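Local atomic coordinates of p-47 protein (Clostridium botulinum E1 str. 'BoNT E Beluga', PDB entry 5WIX), a protein that is of unknown function but has a tubular (TULIP) fold resembling bactericidal/permeability-increasing protein, which hints at a possible role in binding lipid-like molecules. Residues Y27-R32 with S232-L237; F340-K345 with S415-I420; N346-F351 with A392-N397; T400-D405 with F426-N431. All coordinates share one frame; numbering follows the deposited sequence.

Interaction 1: Y27-R32 with S232-L237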
# COMPACT_ATOMS: atom_id res chain seq x y z
N TYR A 27 -3.95 -0.03 2.27
CA TYR A 27 -3.79 1.29 2.92
C TYR A 27 -4.25 1.25 4.37
O TYR A 27 -5.14 0.48 4.71
CB TYR A 27 -4.56 2.37 2.18
CG TYR A 27 -4.37 2.32 0.69
CD1 TYR A 27 -3.36 3.05 0.07
CD2 TYR A 27 -5.18 1.53 -0.09
CE1 TYR A 27 -3.17 3.01 -1.29
CE2 TYR A 27 -5.01 1.47 -1.44
CZ TYR A 27 -4.01 2.21 -2.06
OH TYR A 27 -3.84 2.14 -3.43
N GLY A 28 -3.66 2.10 5.22
CA GLY A 28 -4.01 2.13 6.63
C GLY A 28 -3.85 3.46 7.34
O GLY A 28 -2.96 4.26 7.01
N CYS A 29 -4.70 3.71 8.33
CA CYS A 29 -4.65 4.95 9.11
C CYS A 29 -4.93 4.78 10.62
O CYS A 29 -5.76 3.97 11.05
CB CYS A 29 -5.64 5.98 8.53
SG CYS A 29 -5.50 7.65 9.24
N SER A 30 -4.23 5.57 11.42
CA SER A 30 -4.38 5.58 12.87
C SER A 30 -5.76 6.08 13.26
O SER A 30 -6.23 7.10 12.73
CB SER A 30 -3.30 6.46 13.51
OG SER A 30 -3.45 6.58 14.92
N ASN A 31 -6.41 5.39 14.18
CA ASN A 31 -7.66 5.90 14.73
C ASN A 31 -7.37 7.19 15.48
O ASN A 31 -8.19 8.11 15.49
CB ASN A 31 -8.37 4.87 15.63
CG ASN A 31 -7.75 4.78 17.01
OD1 ASN A 31 -6.52 4.85 17.17
ND2 ASN A 31 -8.59 4.62 18.02
N ARG A 32 -6.18 7.27 16.08
CA ARG A 32 -5.79 8.47 16.83
C ARG A 32 -5.86 9.68 15.90
O ARG A 32 -6.14 10.80 16.35
CB ARG A 32 -4.39 8.31 17.44
CG ARG A 32 -4.23 7.14 18.43
CD ARG A 32 -3.11 7.36 19.47
NE ARG A 32 -1.81 7.64 18.86
CZ ARG A 32 -0.87 6.73 18.62
NH1 ARG A 32 -1.08 5.45 18.94
NH2 ARG A 32 0.28 7.09 18.06
N SER A 232 4.74 6.88 12.70
CA SER A 232 3.88 7.06 11.52
C SER A 232 2.36 6.96 11.75
O SER A 232 1.87 6.02 12.39
CB SER A 232 4.30 6.04 10.46
OG SER A 232 4.42 4.75 11.04
N GLU A 233 1.63 7.94 11.20
CA GLU A 233 0.16 7.98 11.24
C GLU A 233 -0.49 7.22 10.09
O GLU A 233 -1.49 6.55 10.28
CB GLU A 233 -0.32 9.43 11.19
CG GLU A 233 0.49 10.39 12.04
CD GLU A 233 0.04 11.83 11.85
OE1 GLU A 233 -0.64 12.10 10.84
OE2 GLU A 233 0.37 12.67 12.72
N VAL A 234 0.06 7.36 8.88
CA VAL A 234 -0.52 6.67 7.72
C VAL A 234 0.50 5.72 7.08
O VAL A 234 1.71 5.99 7.05
CB VAL A 234 -1.03 7.68 6.65
CG1 VAL A 234 -1.54 6.96 5.41
CG2 VAL A 234 -2.15 8.51 7.22
N GLY A 235 -0.00 4.59 6.61
CA GLY A 235 0.82 3.57 6.00
C GLY A 235 0.22 3.05 4.71
O GLY A 235 -1.00 3.16 4.46
N LEU A 236 1.11 2.48 3.89
CA LEU A 236 0.78 1.95 2.57
C LEU A 236 1.67 0.75 2.30
O LEU A 236 2.90 0.85 2.41
CB LEU A 236 0.97 3.05 1.52
CG LEU A 236 0.57 2.96 0.04
CD1 LEU A 236 0.14 4.30 -0.53
CD2 LEU A 236 1.76 2.44 -0.77
N LEU A 237 1.06 -0.39 1.98
CA LEU A 237 1.81 -1.60 1.71
C LEU A 237 1.63 -2.12 0.28
O LEU A 237 0.53 -2.54 -0.11
CB LEU A 237 1.41 -2.71 2.67
CG LEU A 237 2.46 -3.81 2.66
CD1 LEU A 237 3.84 -3.16 2.70
CD2 LEU A 237 2.28 -4.76 3.84
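The ring of Tyr27 is met by Leu236 at its edge, with CE1 3.6 Å from Leu236 CD1 and the methyl near the ring plane; no atom of 232-237 lies over either ring face. The two side chains lie side by side and point the same way, as expected of a non-hydrogen-bonded antiparallel pair. CG of Tyr27 is anti to the carbonyl carbon and beside the backbone N (chi1 -46°); from there the ring edge meets Leu236. Cys29 and Val234 form the next such pair on this face, Cys29 SG lying 4.0 Å from Val234 CG2, and Trp409 and Val407 of strand 407-409 also pack here. Between the two pairs, Gly28 and Gly235 are joined by reciprocal backbone hydrogen bonds, Gly28 N to Gly235 O and Gly235 N to Gly28 O, both 3.0 Å. A further bond runs from Ser30 N to Glu233 O (3.1 Å), just where strand gives way to helix; Ser30 is the N-cap, and its OG takes a weak bond from Arg32 N. Glu233 and Val234 together face Gly430 in a classic beta bulge, and Glu233 OE1 accepts from Met432 N. Strands 25-30 and 234-238 are the two middle strands of the six-stranded antiparallel sheet. Chemically, the contact satisfies buried main-chain amides and carbonyls within the sheet, while the apolar groups of Tyr27, Cys29, Val234 and Leu236 line one of its faces.

Interaction 2: F340-K345 with S415-I420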
# COMPACT_ATOMS: atom_id res chain seq x y z
N PHE A 340 18.58 -3.13 -0.84
CA PHE A 340 17.75 -1.94 -0.63
C PHE A 340 18.41 -1.00 0.36
O PHE A 340 19.07 -1.45 1.29
CB PHE A 340 16.37 -2.35 -0.14
CG PHE A 340 15.51 -1.20 0.32
CD1 PHE A 340 14.70 -0.53 -0.58
CD2 PHE A 340 15.47 -0.83 1.65
CE1 PHE A 340 13.89 0.52 -0.16
CE2 PHE A 340 14.66 0.21 2.08
CZ PHE A 340 13.87 0.88 1.18
N ILE A 341 18.23 0.29 0.15
CA ILE A 341 18.91 1.32 0.93
C ILE A 341 17.99 2.52 1.02
O ILE A 341 17.55 3.05 0.00
CB ILE A 341 20.25 1.76 0.30
CG1 ILE A 341 21.37 0.79 0.68
CG2 ILE A 341 20.63 3.19 0.74
CD1 ILE A 341 21.59 0.73 2.15
N TYR A 342 17.69 2.96 2.23
CA TYR A 342 16.81 4.10 2.32
C TYR A 342 17.47 5.27 3.01
O TYR A 342 18.12 5.13 4.05
CB TYR A 342 15.52 3.73 3.00
CG TYR A 342 14.60 4.91 3.17
CD1 TYR A 342 13.98 5.51 2.07
CD2 TYR A 342 14.34 5.44 4.43
CE1 TYR A 342 13.14 6.59 2.23
CE2 TYR A 342 13.51 6.51 4.60
CZ TYR A 342 12.91 7.09 3.50
OH TYR A 342 12.08 8.16 3.68
N ASP A 343 17.32 6.43 2.40
CA ASP A 343 17.91 7.64 2.94
C ASP A 343 16.77 8.46 3.50
O ASP A 343 15.96 9.00 2.75
CB ASP A 343 18.67 8.39 1.85
CG ASP A 343 19.01 9.81 2.25
OD1 ASP A 343 19.22 10.08 3.45
OD2 ASP A 343 19.08 10.67 1.35
N ASN A 344 16.67 8.52 4.83
CA ASN A 344 15.51 9.17 5.42
C ASN A 344 15.55 10.68 5.24
O ASN A 344 14.52 11.34 5.26
CB ASN A 344 15.37 8.81 6.90
CG ASN A 344 13.94 9.00 7.42
OD1 ASN A 344 12.97 8.67 6.73
ND2 ASN A 344 13.82 9.54 8.64
N LYS A 345 16.74 11.25 5.03
CA LYS A 345 16.86 12.70 4.88
C LYS A 345 16.31 13.23 3.55
O LYS A 345 15.65 14.27 3.52
CB LYS A 345 18.32 13.13 5.04
CG LYS A 345 18.54 14.63 4.97
CD LYS A 345 19.91 15.02 5.54
CE LYS A 345 20.14 16.54 5.48
NZ LYS A 345 20.27 17.04 4.07
N SER A 415 1.96 15.27 4.55
CA SER A 415 3.04 16.23 4.44
C SER A 415 4.42 15.59 4.36
O SER A 415 5.22 15.95 3.49
CB SER A 415 3.01 17.21 5.61
OG SER A 415 1.89 18.07 5.51
N GLU A 416 4.72 14.67 5.27
CA GLU A 416 6.05 14.08 5.30
C GLU A 416 6.00 12.56 5.34
O GLU A 416 5.22 11.97 6.07
CB GLU A 416 6.85 14.62 6.51
N VAL A 417 6.83 11.94 4.51
CA VAL A 417 7.02 10.49 4.51
C VAL A 417 8.07 10.12 5.56
O VAL A 417 9.19 10.63 5.54
CB VAL A 417 7.46 9.97 3.11
CG1 VAL A 417 7.87 8.51 3.17
CG2 VAL A 417 6.33 10.16 2.10
N THR A 418 7.72 9.22 6.48
CA THR A 418 8.58 8.97 7.64
C THR A 418 9.52 7.78 7.49
O THR A 418 10.59 7.75 8.09
CB THR A 418 7.74 8.76 8.87
OG1 THR A 418 6.81 7.68 8.64
CG2 THR A 418 6.98 10.03 9.18
N ASN A 419 9.11 6.79 6.70
CA ASN A 419 9.99 5.68 6.40
C ASN A 419 9.52 4.86 5.21
O ASN A 419 8.34 4.87 4.85
CB ASN A 419 10.14 4.76 7.61
CG ASN A 419 11.45 3.98 7.59
OD1 ASN A 419 12.45 4.45 7.04
ND2 ASN A 419 11.45 2.79 8.19
N ILE A 420 10.47 4.17 4.60
CA ILE A 420 10.20 3.26 3.50
C ILE A 420 10.86 1.93 3.85
O ILE A 420 12.02 1.89 4.31
CB ILE A 420 10.73 3.84 2.17
CG1 ILE A 420 9.96 5.14 1.87
CG2 ILE A 420 10.67 2.80 1.06
CD1 ILE A 420 10.03 5.65 0.46
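Ile420 offers its branch carbon, CB, to a face of the Tyr342 ring: a CH-pi contact 3.9 Å from CB to the ring centroid, displaced toward the rim. The isoleucine crosses the tyrosine at about a right angle, and its CG1 lies 3.5 Å from Tyr342 CE1. The Tyr342 side chain sets out toward 415-420, with CG anti to the backbone N (chi1 177°). On the CD2-CE2 side of the ring lies a polar neighbour, Asn419 OD1, 3.4 Å from Tyr342 CE2 and set obliquely to the ring, the amide and ring planes being 67° apart. The two strands run nearly antiparallel, but their axes stay 7.8 Å apart at closest approach and side chains bridge the gap, as where two different sheets pack together: 328-343 belongs to the eight-stranded sheet, 414-422 to the six-stranded one. A classic beta bulge at Thr418 and Asn419, both facing Gln429, interrupts the regular pairing of the second strand. Phe340 meets the other branch of Ile420, its CZ 3.7 Å from CG2, which comes in at the ring edge near the plane. Phe399 of helix 399-403 and Val349 of strand 348-363 also pack against Ile420.

Interaction 3: N346-F351 with A392-N397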
# COMPACT_ATOMS: atom_id res chain seq x y z
N ASN A 346 16.57 12.54 2.44
CA ASN A 346 16.09 13.03 1.15
C ASN A 346 15.04 12.08 0.55
O ASN A 346 14.59 12.25 -0.58
CB ASN A 346 17.27 13.25 0.19
CG ASN A 346 18.46 13.99 0.83
OD1 ASN A 346 18.43 15.22 1.01
ND2 ASN A 346 19.52 13.25 1.14
N LYS A 347 14.63 11.10 1.34
CA LYS A 347 13.59 10.15 0.91
C LYS A 347 13.94 9.49 -0.44
O LYS A 347 13.12 9.48 -1.37
CB LYS A 347 12.22 10.84 0.83
CG LYS A 347 11.98 11.97 1.84
CD LYS A 347 11.99 11.47 3.28
CE LYS A 347 11.73 12.60 4.27
NZ LYS A 347 11.76 12.12 5.68
N LYS A 348 15.16 8.95 -0.52
CA LYS A 348 15.64 8.26 -1.72
C LYS A 348 15.76 6.74 -1.52
O LYS A 348 16.36 6.29 -0.55
CB LYS A 348 17.01 8.82 -2.14
CG LYS A 348 17.02 10.30 -2.59
CD LYS A 348 16.04 10.52 -3.75
CE LYS A 348 16.00 11.98 -4.19
NZ LYS A 348 15.17 12.16 -5.43
N VAL A 349 15.19 5.96 -2.44
CA VAL A 349 15.40 4.51 -2.44
C VAL A 349 16.54 4.12 -3.39
O VAL A 349 16.63 4.60 -4.52
CB VAL A 349 14.11 3.76 -2.80
CG1 VAL A 349 14.41 2.32 -3.23
CG2 VAL A 349 13.13 3.78 -1.62
N SER A 350 17.40 3.22 -2.93
CA SER A 350 18.71 3.02 -3.52
C SER A 350 19.03 1.55 -3.46
O SER A 350 18.59 0.84 -2.55
CB SER A 350 19.74 3.85 -2.73
OG SER A 350 21.08 3.52 -3.07
N PHE A 351 19.79 1.05 -4.42
CA PHE A 351 20.33 -0.29 -4.30
C PHE A 351 21.82 -0.28 -4.54
O PHE A 351 22.31 0.26 -5.55
CB PHE A 351 19.65 -1.25 -5.27
CG PHE A 351 18.17 -1.32 -5.10
CD1 PHE A 351 17.58 -2.44 -4.49
CD2 PHE A 351 17.36 -0.30 -5.56
CE1 PHE A 351 16.22 -2.51 -4.36
CE2 PHE A 351 15.97 -0.37 -5.42
CZ PHE A 351 15.41 -1.48 -4.82
N ALA A 392 23.39 -1.09 -9.79
CA ALA A 392 23.56 -0.21 -8.64
C ALA A 392 23.11 1.20 -8.96
O ALA A 392 23.91 2.06 -9.31
CB ALA A 392 24.99 -0.20 -8.17
N PHE A 393 21.82 1.42 -8.75
CA PHE A 393 21.16 2.65 -9.13
C PHE A 393 20.27 3.19 -8.00
O PHE A 393 20.28 2.67 -6.89
CB PHE A 393 20.33 2.39 -10.38
CG PHE A 393 19.55 1.12 -10.32
CD1 PHE A 393 18.31 1.07 -9.66
CD2 PHE A 393 20.08 -0.04 -10.85
CE1 PHE A 393 17.58 -0.12 -9.58
CE2 PHE A 393 19.37 -1.24 -10.79
CZ PHE A 393 18.11 -1.28 -10.14
N GLU A 394 19.50 4.23 -8.32
CA GLU A 394 18.58 4.89 -7.39
C GLU A 394 17.25 5.14 -8.10
O GLU A 394 17.25 5.73 -9.18
CB GLU A 394 19.18 6.21 -6.87
CG GLU A 394 18.15 7.22 -6.31
CD GLU A 394 18.78 8.48 -5.69
OE1 GLU A 394 19.44 8.39 -4.62
OE2 GLU A 394 18.58 9.57 -6.28
N LEU A 395 16.13 4.72 -7.50
CA LEU A 395 14.81 4.91 -8.14
C LEU A 395 14.47 6.40 -8.19
O LEU A 395 15.10 7.22 -7.52
CB LEU A 395 13.73 4.14 -7.40
CG LEU A 395 13.87 2.66 -7.03
CD1 LEU A 395 12.54 2.18 -6.36
CD2 LEU A 395 14.23 1.77 -8.22
N ALA A 396 13.49 6.77 -9.01
CA ALA A 396 13.25 8.20 -9.21
C ALA A 396 11.82 8.61 -8.92
O ALA A 396 11.44 9.78 -9.11
CB ALA A 396 13.62 8.59 -10.64
N ASN A 397 11.03 7.65 -8.46
CA ASN A 397 9.66 7.92 -8.05
C ASN A 397 9.56 9.01 -7.01
O ASN A 397 10.52 9.29 -6.28
CB ASN A 397 9.03 6.67 -7.53
CG ASN A 397 9.04 5.57 -8.56
OD1 ASN A 397 10.09 4.99 -8.84
ND2 ASN A 397 7.89 5.31 -9.18
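Ser350 and Glu394 face each other in a single backbone bridge, their CA atoms 4.3 Å apart, as 392-395 runs 147° from the direction of 348-351. Two hydrogen bonds frame this bridge: Leu395 N donates to Val349 O and Phe351 N to Phe393 O, both 3.0 Å long, and the second is nearly straight, with 176° at the hydrogen. Among the apolar side chains, Leu395 touches two residues of the strand. Leu395 CD1 lies 3.6 Å from Val349 CG1, the two side chains lying alongside one another and pointing the same way, while Leu395 CD2 comes to 3.9 Å from Phe351 CE2. The Phe351 and Phe393 rings meet obliquely, CD2 of the former 4.0 Å from CE1 of the latter, with planes at 45°. Phe393 starts away from the strand; its CG sits between the backbone N and the carbonyl carbon, and CE1 of the ring comes back to Phe351. The same side chain also packs on Leu248, Lys251 and Leu252 of helix 240-252. On the more exposed side, the carboxylate of Glu394 lies across the aliphatic part of Lys348, OE1 3.5 Å from CB. Lys348 NZ and Glu394 OE2 are too far apart for a salt bridge, so any attraction between their charges is probably mild. Here the irregular segment between helices 370-390 and 399-403 adds a single bridge along strand 348-363, which pairs on its other side with its hairpin partner 328-343, in a TULIP-like fold.

Interaction 4: T400-D405 with F426-N431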
# COMPACT_ATOMS: atom_id res chain seq x y z
N THR A 400 6.09 10.47 -1.98
CA THR A 400 5.04 11.33 -1.44
C THR A 400 3.86 11.37 -2.41
O THR A 400 2.70 11.34 -1.98
CB THR A 400 5.55 12.74 -1.20
OG1 THR A 400 6.63 12.72 -0.26
CG2 THR A 400 4.43 13.60 -0.67
N ASP A 401 4.16 11.43 -3.71
CA ASP A 401 3.10 11.41 -4.71
C ASP A 401 2.35 10.08 -4.63
O ASP A 401 1.12 10.04 -4.74
CB ASP A 401 3.68 11.63 -6.12
CG ASP A 401 3.83 13.10 -6.47
OD1 ASP A 401 3.54 13.96 -5.62
OD2 ASP A 401 4.24 13.39 -7.62
N ILE A 402 3.10 9.00 -4.40
CA ILE A 402 2.54 7.65 -4.38
C ILE A 402 1.63 7.41 -3.19
O ILE A 402 0.55 6.85 -3.35
CB ILE A 402 3.65 6.58 -4.38
CG1 ILE A 402 4.16 6.33 -5.80
CG2 ILE A 402 3.13 5.26 -3.77
CD1 ILE A 402 5.40 5.43 -5.87
N ILE A 403 2.05 7.82 -2.00
CA ILE A 403 1.21 7.52 -0.86
C ILE A 403 -0.08 8.34 -1.02
O ILE A 403 -1.17 7.81 -0.80
CB ILE A 403 1.94 7.79 0.49
CG1 ILE A 403 1.17 7.11 1.64
CG2 ILE A 403 2.15 9.28 0.75
CD1 ILE A 403 2.00 6.94 2.89
N ASN A 404 0.04 9.58 -1.49
CA ASN A 404 -1.12 10.45 -1.67
C ASN A 404 -1.97 10.18 -2.92
O ASN A 404 -2.96 10.87 -3.16
CB ASN A 404 -0.65 11.91 -1.70
CG ASN A 404 -0.33 12.45 -0.32
OD1 ASN A 404 -1.03 12.16 0.65
ND2 ASN A 404 0.72 13.26 -0.22
N ASP A 405 -1.61 9.17 -3.70
CA ASP A 405 -2.19 8.99 -5.04
C ASP A 405 -3.59 8.41 -5.00
O ASP A 405 -4.53 8.99 -5.57
CB ASP A 405 -1.27 8.09 -5.89
CG ASP A 405 -1.67 8.06 -7.36
OD1 ASP A 405 -1.45 9.08 -8.06
OD2 ASP A 405 -2.17 7.02 -7.83
N PHE A 426 6.54 -3.76 -0.05
CA PHE A 426 7.18 -2.45 -0.18
C PHE A 426 6.26 -1.51 0.54
O PHE A 426 5.10 -1.37 0.16
CB PHE A 426 7.37 -2.03 -1.66
CG PHE A 426 8.02 -0.68 -1.83
CD1 PHE A 426 9.40 -0.56 -1.88
CD2 PHE A 426 7.25 0.47 -1.96
CE1 PHE A 426 10.00 0.69 -2.03
CE2 PHE A 426 7.85 1.72 -2.12
CZ PHE A 426 9.22 1.82 -2.16
N CYS A 427 6.78 -0.91 1.61
CA CYS A 427 5.96 -0.18 2.55
C CYS A 427 6.40 1.25 2.67
O CYS A 427 7.59 1.54 2.92
CB CYS A 427 5.99 -0.84 3.93
SG CYS A 427 5.07 0.07 5.23
N ILE A 428 5.44 2.15 2.49
CA ILE A 428 5.68 3.58 2.64
C ILE A 428 4.87 4.07 3.85
O ILE A 428 3.73 3.64 4.01
CB ILE A 428 5.28 4.36 1.36
CG1 ILE A 428 6.06 3.83 0.17
CG2 ILE A 428 5.52 5.83 1.54
CD1 ILE A 428 5.59 4.35 -1.22
N GLN A 429 5.46 4.94 4.67
CA GLN A 429 4.85 5.45 5.90
C GLN A 429 5.03 6.96 6.03
O GLN A 429 6.06 7.51 5.64
CB GLN A 429 5.47 4.79 7.14
CG GLN A 429 5.21 3.30 7.32
CD GLN A 429 5.99 2.72 8.49
OE1 GLN A 429 6.98 3.31 8.97
NE2 GLN A 429 5.54 1.56 8.97
N GLY A 430 4.04 7.63 6.63
CA GLY A 430 4.11 9.08 6.76
C GLY A 430 3.17 9.70 7.77
O GLY A 430 2.40 8.99 8.41
N ASN A 431 3.26 11.02 7.92
CA ASN A 431 2.37 11.81 8.78
C ASN A 431 1.61 12.89 8.00
O ASN A 431 2.22 13.66 7.25
CB ASN A 431 3.16 12.51 9.91
CG ASN A 431 4.03 11.56 10.73
OD1 ASN A 431 3.72 10.38 10.87
ND2 ASN A 431 5.12 12.09 11.28
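Ile428 packs against Ile402 and Ile403 with two different branches, and these methyl contacts are the close part of the interface. Ile428 CD1 meets Ile402 CG2 at 3.7 Å, the two side chains crossing at about a right angle. Ile428 CG2 lies 3.9 Å from Ile403 CD1, where the side chains slide past each other in opposite directions. CG1 of Ile428 is anti to the carbonyl carbon (chi1 -58°) and CG2 anti to the backbone N, which sends the two branches different ways from CB; chi2 (170°) then extends CD1 to Ile402. Packing is looser farther along the strand: Ile403 CD1 comes only to 4.3 Å from Gly430 N, with a glycine providing no side chain at this point. On the solvent side of the helix lies the exposed Asp401. Toward the end of the segment, Asn404 OD1 accepts from Ile414 N and Asp405 OD2 bonds to Ser180 OG. The side-chain contacts are all apolar, and the interface is small, 181 Å² in all. It lays the short helix 399-403 over one face of the six-stranded sheet, where Ile403 also touches Leu236 of strand 234-238 and Ile414 of strand 414-422, the two strands flanking 426-432.

Three of the four contacts share the six-stranded sheet. Interactions 1 and 4, with centres about 10 Å apart, meet through neighbouring strands, Leu236 O lying 2.9 Å from Ile428 N in a probable hydrogen bond. Strand 426-432 pairs in turn with 414-422, which carries interaction 2, also about 10 Å from interaction 4. Interactions 2 and 3 sit on the hairpin of strands 328-343 and 348-363, and Lys347 NZ, 3.0 Å from Val417 O, probably bonds between them. Interactions 1 and 3 do not touch, their centres about 23 Å apart. The set therefore runs from the shared sheet, probably the counterpart of the central sheet of bactericidal/permeability-increasing protein, into the adjoining eight-stranded sheet.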